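PDB 3BIJ: peptidase, C14 family from Geobacter sulfurreducens PCA, which is of unknown function but has a caspase-type domain and may act as a cysteine endopeptidase. Local coordinates for residues Ala178-Glu181 against Phe182-Ile186; Val88-Thr91 against Ser92-Glu95; Ala54-Arg57 against Ala58-Ile61; Lys237-Tyr240 against Arg241-His244. All coordinates share one frame; numbering follows the deposited sequence.

Contact 1. Residues Ala178-Glu181 against Phe182-Ile186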
loop_
_atom_site.group_PDB
_atom_site.type_symbol
_atom_site.label_atom_id
_atom_site.label_comp_id
_atom_site.label_asym_id
_atom_site.label_seq_id
_atom_site.Cartn_x
_atom_site.Cartn_y
_atom_site.Cartn_z
ATOM N N ALA A 178 25.634 -28.085 7.330
ATOM C CA ALA A 178 26.467 -28.104 8.529
ATOM C C ALA A 178 26.304 -29.370 9.350
ATOM O O ALA A 178 27.088 -29.615 10.264
ATOM C CB ALA A 178 26.158 -26.896 9.391
ATOM N N ASN A 179 25.291 -30.165 9.023
ATOM C CA ASN A 179 25.023 -31.401 9.744
ATOM C C ASN A 179 24.617 -32.522 8.793
ATOM O O ASN A 179 23.722 -33.304 9.091
ATOM C CB ASN A 179 23.928 -31.161 10.801
ATOM C CG ASN A 179 24.348 -30.138 11.867
ATOM O OD1 ASN A 179 25.304 -30.356 12.624
ATOM N ND2 ASN A 179 23.635 -29.013 11.923
ATOM N N ARG A 180 25.293 -32.590 7.654
ATOM C CA ARG A 180 25.041 -33.602 6.629
ATOM C C ARG A 180 24.814 -35.025 7.139
ATOM O O ARG A 180 23.746 -35.620 6.931
ATOM C CB ARG A 180 26.214 -33.627 5.661
ATOM C CG ARG A 180 26.021 -32.759 4.493
ATOM C CD ARG A 180 25.002 -33.489 3.671
ATOM N NE ARG A 180 25.288 -33.300 2.305
ATOM C CZ ARG A 180 25.585 -34.076 1.278
ATOM N NH1 ARG A 180 25.769 -33.355 0.195
ATOM N NH2 ARG A 180 25.696 -35.406 1.234
ATOM N N GLU A 181 25.836 -35.571 7.792
ATOM C CA GLU A 181 25.777 -36.932 8.313
ATOM C C GLU A 181 24.646 -37.111 9.322
ATOM O O GLU A 181 23.941 -38.120 9.304
ATOM C CB GLU A 181 27.123 -37.304 8.947
ATOM C CG GLU A 181 27.282 -38.780 9.294
ATOM C CD GLU A 181 28.620 -39.084 9.968
ATOM O OE1 GLU A 181 28.830 -38.645 11.127
ATOM O OE2 GLU A 181 29.469 -39.754 9.332
ATOM N N PHE A 182 24.458 -36.126 10.190
ATOM C CA PHE A 182 23.413 -36.214 11.197
ATOM C C PHE A 182 22.007 -36.429 10.608
ATOM O O PHE A 182 21.331 -37.398 10.944
ATOM C CB PHE A 182 23.442 -34.962 12.075
ATOM C CG PHE A 182 22.380 -34.939 13.131
ATOM C CD1 PHE A 182 21.227 -34.182 12.957
ATOM C CD2 PHE A 182 22.522 -35.684 14.299
ATOM C CE1 PHE A 182 20.231 -34.163 13.927
ATOM C CE2 PHE A 182 21.529 -35.672 15.278
ATOM C CZ PHE A 182 20.380 -34.908 15.090
ATOM N N TYR A 183 21.573 -35.538 9.723
ATOM C CA TYR A 183 20.248 -35.658 9.132
ATOM C C TYR A 183 20.140 -36.791 8.129
ATOM O O TYR A 183 19.084 -37.404 7.982
ATOM C CB TYR A 183 19.828 -34.331 8.490
ATOM C CG TYR A 183 19.479 -33.296 9.526
ATOM C CD1 TYR A 183 18.357 -33.456 10.330
ATOM C CD2 TYR A 183 20.318 -32.205 9.774
ATOM C CE1 TYR A 183 18.076 -32.572 11.356
ATOM C CE2 TYR A 183 20.045 -31.306 10.807
ATOM C CZ TYR A 183 18.917 -31.504 11.595
ATOM O OH TYR A 183 18.631 -30.648 12.634
ATOM N N ASP A 184 21.229 -37.086 7.433
ATOM C CA ASP A 184 21.178 -38.171 6.471
ATOM C C ASP A 184 20.939 -39.483 7.198
ATOM O O ASP A 184 20.221 -40.352 6.702
ATOM C CB ASP A 184 22.466 -38.240 5.652
ATOM C CG ASP A 184 22.565 -37.118 4.632
ATOM O OD1 ASP A 184 21.550 -36.860 3.948
ATOM O OD2 ASP A 184 23.648 -36.498 4.507
ATOM N N THR A 185 21.530 -39.629 8.376
ATOM C CA THR A 185 21.343 -40.850 9.150
ATOM C C THR A 185 19.894 -40.963 9.595
ATOM O O THR A 185 19.272 -42.010 9.458
ATOM C CB THR A 185 22.241 -40.864 10.390
ATOM O OG1 THR A 185 23.610 -40.913 9.977
ATOM C CG2 THR A 185 21.935 -42.072 11.254
ATOM N N ILE A 186 19.366 -39.868 10.129
ATOM C CA ILE A 186 17.991 -39.822 10.589
ATOM C C ILE A 186 17.041 -40.153 9.447
ATOM O O ILE A 186 16.135 -40.969 9.596
ATOM C CB ILE A 186 17.649 -38.420 11.121
ATOM C CG1 ILE A 186 18.511 -38.112 12.345
ATOM C CG2 ILE A 186 16.170 -38.329 11.452
ATOM C CD1 ILE A 186 18.303 -36.736 12.917
#
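Phe182 packs its CB against the carbonyl oxygen of Asn179 in the first turn of helix 180-189, with Asn179 itself at the N-cap position. That cap is made without the side chain: Asn179 forms no capping bond, and its ND2 goes instead to the backbone oxygens of His18 and Thr175. Phe182 holds CG anti to its backbone N (chi1 179°), which carries the ring away from residues 178-181 and sets CD1 3.6 Å above the centre of the Tyr183 ring. Tyr183 comes next, and its N donates to Asn179 O over 3.2 Å, nearly in line with the carbonyl. Its ring lies alongside the Asn179 side chain, with CD2 and CE2 each 3.9 Å from Asn179 CB, while the hydroxyl is fixed by Glu109 N. Asp184 repeats the helical pattern, its N bonding to Arg180 O at 3.0 Å. Its carboxylate turns back over the preceding turn, and OD2 sits at the edge of the Arg180 guanidinium, near its plane. The two flat groups stand 85° apart, and at 4.0 Å from Arg180 NH2 to Asp184 OD2 the opposite charges are too far apart for a salt bridge, though they probably attract. OD1 is bonded to Tyr176 OH, so an alanine here would probably leave that hydroxyl without its partner and Arg180 without a nearby negative charge. Thr185 grips Glu181 O twice, N at 3.0 Å and OG1 at 2.9 Å, from opposite faces of the carbonyl plane. Ile186 then lays CD1 3.3 Å above the Phe182 ring, offset toward its rim.

Contact 2. Residues Val88-Thr91 against Ser92-Glu95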
loop_
_atom_site.group_PDB
_atom_site.type_symbol
_atom_site.label_atom_id
_atom_site.label_comp_id
_atom_site.label_asym_id
_atom_site.label_seq_id
_atom_site.Cartn_x
_atom_site.Cartn_y
_atom_site.Cartn_z
ATOM N N VAL A 88 14.084 -30.192 5.856
ATOM C CA VAL A 88 15.375 -30.788 5.579
ATOM C C VAL A 88 15.252 -31.358 4.168
ATOM O O VAL A 88 14.244 -31.947 3.817
ATOM C CB VAL A 88 15.722 -31.883 6.623
ATOM C CG1 VAL A 88 14.635 -32.946 6.657
ATOM C CG2 VAL A 88 17.057 -32.491 6.299
ATOM N N PRO A 89 16.266 -31.140 3.325
ATOM C CA PRO A 89 16.231 -31.645 1.949
ATOM C C PRO A 89 15.933 -33.123 1.806
ATOM O O PRO A 89 16.463 -33.965 2.545
ATOM C CB PRO A 89 17.611 -31.284 1.410
ATOM C CG PRO A 89 18.467 -31.324 2.649
ATOM C CD PRO A 89 17.592 -30.579 3.631
ATOM N N ASP A 90 15.059 -33.395 0.836
ATOM C CA ASP A 90 14.619 -34.736 0.470
ATOM C C ASP A 90 15.550 -35.225 -0.639
ATOM O O ASP A 90 15.260 -35.087 -1.829
ATOM C CB ASP A 90 13.167 -34.705 -0.039
ATOM C CG ASP A 90 12.682 -36.070 -0.550
ATOM O OD1 ASP A 90 11.549 -36.145 -1.071
ATOM O OD2 ASP A 90 13.424 -37.065 -0.436
ATOM N N THR A 91 16.675 -35.791 -0.223
ATOM C CA THR A 91 17.689 -36.296 -1.129
ATOM C C THR A 91 17.218 -37.456 -2.010
ATOM O O THR A 91 18.033 -38.157 -2.603
ATOM C CB THR A 91 18.943 -36.694 -0.315
ATOM O OG1 THR A 91 18.555 -37.030 1.025
ATOM C CG2 THR A 91 19.921 -35.543 -0.264
ATOM N N SER A 92 15.904 -37.647 -2.102
ATOM C CA SER A 92 15.307 -38.710 -2.928
ATOM C C SER A 92 15.047 -38.225 -4.357
ATOM O O SER A 92 15.115 -38.994 -5.313
ATOM C CB SER A 92 13.965 -39.157 -2.342
ATOM O OG SER A 92 14.102 -39.586 -0.998
ATOM N N ASN A 93 14.723 -36.947 -4.487
ATOM C CA ASN A 93 14.443 -36.363 -5.779
ATOM C C ASN A 93 15.420 -35.226 -6.024
ATOM O O ASN A 93 16.317 -34.974 -5.218
ATOM C CB ASN A 93 13.023 -35.826 -5.795
ATOM C CG ASN A 93 12.802 -34.771 -4.737
ATOM O OD1 ASN A 93 13.441 -33.721 -4.755
ATOM N ND2 ASN A 93 11.901 -35.047 -3.797
ATOM N N ASP A 94 15.231 -34.525 -7.128
ATOM C CA ASP A 94 16.111 -33.429 -7.460
ATOM C C ASP A 94 15.366 -32.107 -7.324
ATOM O O ASP A 94 15.941 -31.038 -7.499
ATOM C CB ASP A 94 16.620 -33.616 -8.886
ATOM C CG ASP A 94 15.498 -33.590 -9.916
ATOM O OD1 ASP A 94 14.482 -34.314 -9.737
ATOM O OD2 ASP A 94 15.635 -32.842 -10.909
ATOM N N GLU A 95 14.081 -32.186 -7.008
ATOM C CA GLU A 95 13.262 -30.993 -6.874
ATOM C C GLU A 95 13.748 -30.065 -5.765
ATOM O O GLU A 95 13.741 -30.419 -4.585
ATOM C CB GLU A 95 11.813 -31.386 -6.613
ATOM C CG GLU A 95 11.180 -32.215 -7.708
ATOM C CD GLU A 95 9.824 -32.772 -7.290
ATOM O OE1 GLU A 95 9.167 -33.458 -8.120
ATOM O OE2 GLU A 95 9.414 -32.526 -6.125
#
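Asp90 O accepts two donors: Asn93 N donates to it over 3.3 Å, and Lys232 NZ of the second subunit binds it as well. The first of these bonds closes a beta turn over Asp90-Asn93, right where strand 76-89 runs out into the loop that leads back to antiparallel strand 99-104. The N-H points well at the oxygen (162°), although the donor stands tilted 35° out of the carbonyl plane. Inside the turn the Asp90 carboxylate folds toward the residues ahead of it. Its CG lies anti to the backbone N (chi1 175°), which swings OD2 toward Ser92. Both Ser92 OG, at 2.7 Å, and Ser92 N appear to donate to Asp90 OD2, the latter in the pattern of an Asx turn, but OD2 is crowded in the model and both bonds are doubtful in detail. The other carboxylate oxygen, Asp90 OD1, comes 3.0 Å from Asn93 ND2 at an angle too poor for a hydrogen bond; the two side chains cross at about a right angle. An alanine here would keep the backbone bond but is likely to leave the Ser92 hydroxyl and the Asn93 amide without the carboxylate beside them. Thr91, in the middle of the turn, packs on Tyr176 and on Leu235 of the second subunit, so the turn belongs to a subunit interface. Lys232 NZ of that subunit also bonds to Glu95 O. Close by, Asn93 OD1 takes a weak, strongly bent bond from Glu95 N, 2.8 Å long.

Contact 3. Residues Ala54-Arg57 against Ala58-Ile61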
loop_
_atom_site.group_PDB
_atom_site.type_symbol
_atom_site.label_atom_id
_atom_site.label_comp_id
_atom_site.label_asym_id
_atom_site.label_seq_id
_atom_site.Cartn_x
_atom_site.Cartn_y
_atom_site.Cartn_z
ATOM N N ALA A 54 15.217 -26.849 27.185
ATOM C CA ALA A 54 14.695 -28.108 27.675
ATOM C C ALA A 54 14.020 -28.926 26.569
ATOM O O ALA A 54 13.909 -30.149 26.681
ATOM C CB ALA A 54 13.710 -27.842 28.820
ATOM N N ALA A 55 13.563 -28.266 25.508
ATOM C CA ALA A 55 12.886 -28.978 24.421
ATOM C C ALA A 55 13.860 -29.550 23.405
ATOM O O ALA A 55 13.941 -29.072 22.277
ATOM C CB ALA A 55 11.893 -28.049 23.726
ATOM N N THR A 56 14.585 -30.588 23.801
ATOM C CA THR A 56 15.554 -31.206 22.906
ATOM C C THR A 56 14.999 -32.453 22.238
ATOM O O THR A 56 13.957 -32.961 22.637
ATOM C CB THR A 56 16.802 -31.621 23.662
ATOM O OG1 THR A 56 16.498 -32.758 24.479
ATOM C CG2 THR A 56 17.287 -30.487 24.538
ATOM N N ARG A 57 15.700 -32.949 21.222
ATOM C CA ARG A 57 15.267 -34.152 20.531
ATOM C C ARG A 57 15.106 -35.278 21.555
ATOM O O ARG A 57 14.034 -35.866 21.679
ATOM C CB ARG A 57 16.287 -34.564 19.464
ATOM C CG ARG A 57 16.224 -33.790 18.152
ATOM C CD ARG A 57 17.313 -34.268 17.191
ATOM N NE ARG A 57 17.234 -35.705 16.986
ATOM C CZ ARG A 57 16.300 -36.292 16.253
ATOM N NH1 ARG A 57 15.377 -35.558 15.645
ATOM N NH2 ARG A 57 16.268 -37.612 16.153
ATOM N N ALA A 58 16.167 -35.562 22.306
ATOM C CA ALA A 58 16.132 -36.631 23.308
ATOM C C ALA A 58 14.945 -36.553 24.270
ATOM O O ALA A 58 14.180 -37.512 24.378
ATOM C CB ALA A 58 17.436 -36.645 24.096
ATOM N N LYS A 59 14.794 -35.420 24.959
ATOM C CA LYS A 59 13.699 -35.230 25.914
ATOM C C LYS A 59 12.295 -35.341 25.325
ATOM O O LYS A 59 11.425 -35.988 25.916
ATOM C CB LYS A 59 13.838 -33.886 26.633
ATOM C CG LYS A 59 14.998 -33.816 27.610
ATOM C CD LYS A 59 14.895 -32.565 28.479
ATOM C CE LYS A 59 16.123 -32.390 29.373
ATOM N NZ LYS A 59 16.093 -31.111 30.147
ATOM N N VAL A 60 12.071 -34.705 24.175
ATOM C CA VAL A 60 10.770 -34.752 23.516
ATOM C C VAL A 60 10.439 -36.184 23.092
ATOM O O VAL A 60 9.347 -36.667 23.363
ATOM C CB VAL A 60 10.735 -33.829 22.266
ATOM C CG1 VAL A 60 9.463 -34.071 21.475
ATOM C CG2 VAL A 60 10.812 -32.370 22.689
ATOM N N ILE A 61 11.383 -36.858 22.436
ATOM C CA ILE A 61 11.168 -38.230 21.976
ATOM C C ILE A 61 10.879 -39.146 23.148
ATOM O O ILE A 61 9.971 -39.973 23.098
ATOM C CB ILE A 61 12.392 -38.753 21.213
ATOM C CG1 ILE A 61 12.557 -37.962 19.912
ATOM C CG2 ILE A 61 12.234 -40.225 20.902
ATOM C CD1 ILE A 61 13.875 -38.203 19.209
#
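Arg57 and Ile61, one helical turn apart, lie side by side and point the same way. Ile61 CD1 rests 3.9 Å above the plane of the Arg57 guanidinium, offset toward its rim, so a methyl group covers part of one face of the guanidinium. The arginine chain bends at chi3 (55°), and its far end is held by partners elsewhere: NH2 makes a salt bridge to Glu114, NH1 a weak hydrogen bond to Glu109 O, and Phe182 and Ile186 pack against it. At the near end, Arg57 O takes the N-H of Ile61 at 2.9 Å, while Ile61 CG1 comes 3.1 Å from the same oxygen. Thr56 serves as the N-cap of helix 57-70. Its OG1 sits between the backbone N and the carbonyl carbon (chi1 72°), facing the helix start, where it accepts a nearly straight bond from Lys59 N at 3.2 Å. The carbonyl of Thr56 then accepts a second N-H of the first turn, from Val60 N at 3.0 Å, and the Val60 CG2 methyl lies against the same oxygen. Lys59 runs back the other way. Extended beyond CG, its aliphatic chain passes over Thr56 OG1 and across the carbonyl of Ala54, with CD 3.2 Å from Ala54 O. That oxygen also takes a weak bond from Thr56 N, closing an inverse gamma turn centred on Ala55, whose CB points away from the helix onto Leu11 and Leu50.

Contact 4. Residues Lys237-Tyr240 against Arg241-His244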
loop_
_atom_site.group_PDB
_atom_site.type_symbol
_atom_site.label_atom_id
_atom_site.label_comp_id
_atom_site.label_asym_id
_atom_site.label_seq_id
_atom_site.Cartn_x
_atom_site.Cartn_y
_atom_site.Cartn_z
ATOM N N LYS A 237 -18.408 -23.611 25.898
ATOM C CA LYS A 237 -19.311 -24.753 25.824
ATOM C C LYS A 237 -19.356 -25.222 24.364
ATOM O O LYS A 237 -19.637 -24.426 23.466
ATOM C CB LYS A 237 -20.719 -24.343 26.266
ATOM C CG LYS A 237 -20.840 -23.846 27.699
ATOM C CD LYS A 237 -21.077 -24.978 28.695
ATOM C CE LYS A 237 -19.858 -25.883 28.848
ATOM N NZ LYS A 237 -18.716 -25.194 29.547
ATOM N N GLY A 238 -19.077 -26.499 24.121
ATOM C CA GLY A 238 -19.108 -26.992 22.754
ATOM C C GLY A 238 -18.169 -28.142 22.465
ATOM O O GLY A 238 -17.455 -28.598 23.352
ATOM N N SER A 239 -18.175 -28.615 21.221
ATOM C CA SER A 239 -17.308 -29.724 20.809
ATOM C C SER A 239 -16.014 -29.204 20.180
ATOM O O SER A 239 -15.843 -27.997 19.997
ATOM C CB SER A 239 -18.034 -30.611 19.791
ATOM O OG SER A 239 -18.262 -29.917 18.569
ATOM N N TYR A 240 -15.112 -30.121 19.842
ATOM C CA TYR A 240 -13.859 -29.739 19.222
ATOM C C TYR A 240 -14.126 -29.032 17.901
ATOM O O TYR A 240 -13.495 -28.030 17.589
ATOM C CB TYR A 240 -12.973 -30.949 18.949
ATOM C CG TYR A 240 -12.171 -31.421 20.122
ATOM C CD1 TYR A 240 -12.676 -32.362 21.001
ATOM C CD2 TYR A 240 -10.891 -30.936 20.348
ATOM C CE1 TYR A 240 -11.920 -32.812 22.080
ATOM C CE2 TYR A 240 -10.129 -31.380 21.426
ATOM C CZ TYR A 240 -10.652 -32.317 22.288
ATOM O OH TYR A 240 -9.921 -32.748 23.369
ATOM N N ARG A 241 -15.064 -29.555 17.118
ATOM C CA ARG A 241 -15.374 -28.940 15.841
ATOM C C ARG A 241 -15.833 -27.521 16.066
ATOM O O ARG A 241 -15.340 -26.600 15.425
ATOM C CB ARG A 241 -16.448 -29.736 15.103
ATOM C CG ARG A 241 -15.987 -31.142 14.767
ATOM C CD ARG A 241 -16.882 -31.904 13.773
ATOM N NE ARG A 241 -16.013 -32.349 12.742
ATOM C CZ ARG A 241 -15.677 -33.500 12.175
ATOM N NH1 ARG A 241 -14.775 -33.316 11.239
ATOM N NH2 ARG A 241 -16.129 -34.726 12.421
ATOM N N SER A 242 -16.762 -27.326 16.990
ATOM C CA SER A 242 -17.244 -25.977 17.267
ATOM C C SER A 242 -16.130 -25.085 17.780
ATOM O O SER A 242 -16.090 -23.898 17.464
ATOM C CB SER A 242 -18.364 -26.013 18.296
ATOM O OG SER A 242 -19.453 -26.744 17.786
ATOM N N PHE A 243 -15.234 -25.663 18.578
ATOM C CA PHE A 243 -14.125 -24.916 19.149
ATOM C C PHE A 243 -13.285 -24.370 17.989
ATOM O O PHE A 243 -12.998 -23.171 17.898
ATOM C CB PHE A 243 -13.305 -25.848 20.038
ATOM C CG PHE A 243 -12.239 -25.160 20.825
ATOM C CD1 PHE A 243 -12.533 -24.042 21.595
ATOM C CD2 PHE A 243 -10.940 -25.667 20.833
ATOM C CE1 PHE A 243 -11.546 -23.447 22.366
ATOM C CE2 PHE A 243 -9.947 -25.086 21.594
ATOM C CZ PHE A 243 -10.240 -23.973 22.368
ATOM N N HIS A 244 -12.935 -25.270 17.082
ATOM C CA HIS A 244 -12.150 -24.939 15.919
ATOM C C HIS A 244 -12.851 -23.875 15.062
ATOM O O HIS A 244 -12.248 -22.865 14.707
ATOM C CB HIS A 244 -11.907 -26.219 15.123
ATOM C CG HIS A 244 -11.291 -25.989 13.779
ATOM N ND1 HIS A 244 -9.994 -25.551 13.622
ATOM C CD2 HIS A 244 -11.800 -26.121 12.530
ATOM C CE1 HIS A 244 -9.731 -25.422 12.333
ATOM N NE2 HIS A 244 -10.809 -25.762 11.651
#
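Helix 240-250 starts here, with Ser239 as its N-cap. The serine holds OG between the backbone N and the carbonyl carbon (chi1 67°), which aims the oxygen at the N-H of Ser242. The resulting capping bond from Ser242 N to Ser239 OG is straight (173°) but weak, stretched to 3.4 Å. Stronger are the backbone bonds that follow. Phe243 N donates to Ser239 O at 2.8 Å, so the serine answers two helix N-H groups, one with its side chain and one with its carbonyl. His244 N donates in turn to Tyr240 O at 2.9 Å. Side-chain carbons fill in around these oxygens: Phe243 CB lies 3.3 Å from both Ser239 O and Tyr240 O, and His244 CB packs on the latter from the next position. Arg241 CB passes 3.9 Å from Ser239 OG on the way to its own outward-running chain. Just before the cap, Gly238 has a backbone that a residue with a CB could hardly take up, since that atom would jam against the carbonyl oxygen of Lys237 and crowd Ser242 CB. The rings of this first turn leave the segments for neighbouring elements. Phe243 goes in against Leu227, Val230 and Trp231 of helix 222-231, whereas Tyr240 meets Phe269 of helix 267-271 in an edge-to-face stack. His244 meets the ring of Phe259 on strand 258-263, and Arg241 packs on Leu270 of helix 267-271 and on Phe260 of the third subunit.

Overall arrangement
From the N terminus the order is contact 3, contact 2, contact 1, contact 4, all in series: none nests in or crosses another. Contact 3 ends the loop from strand 46-51 and starts helix 57-70. Contact 2 turns the chain after strand 76-89 on its way to strand 99-104, and contact 1 opens helix 180-189 directly after helix 169-178. These last two touch, through Tyr183 on Val88; contact 1 also meets contact 3, through Phe182 and Ile186 on Arg57. Helix 180-189 thereby bridges helix 57-70 and strand 76-89. Contact 4 begins helix 240-250 beyond the chain's centre, about 41 Å from contact 1 between centres.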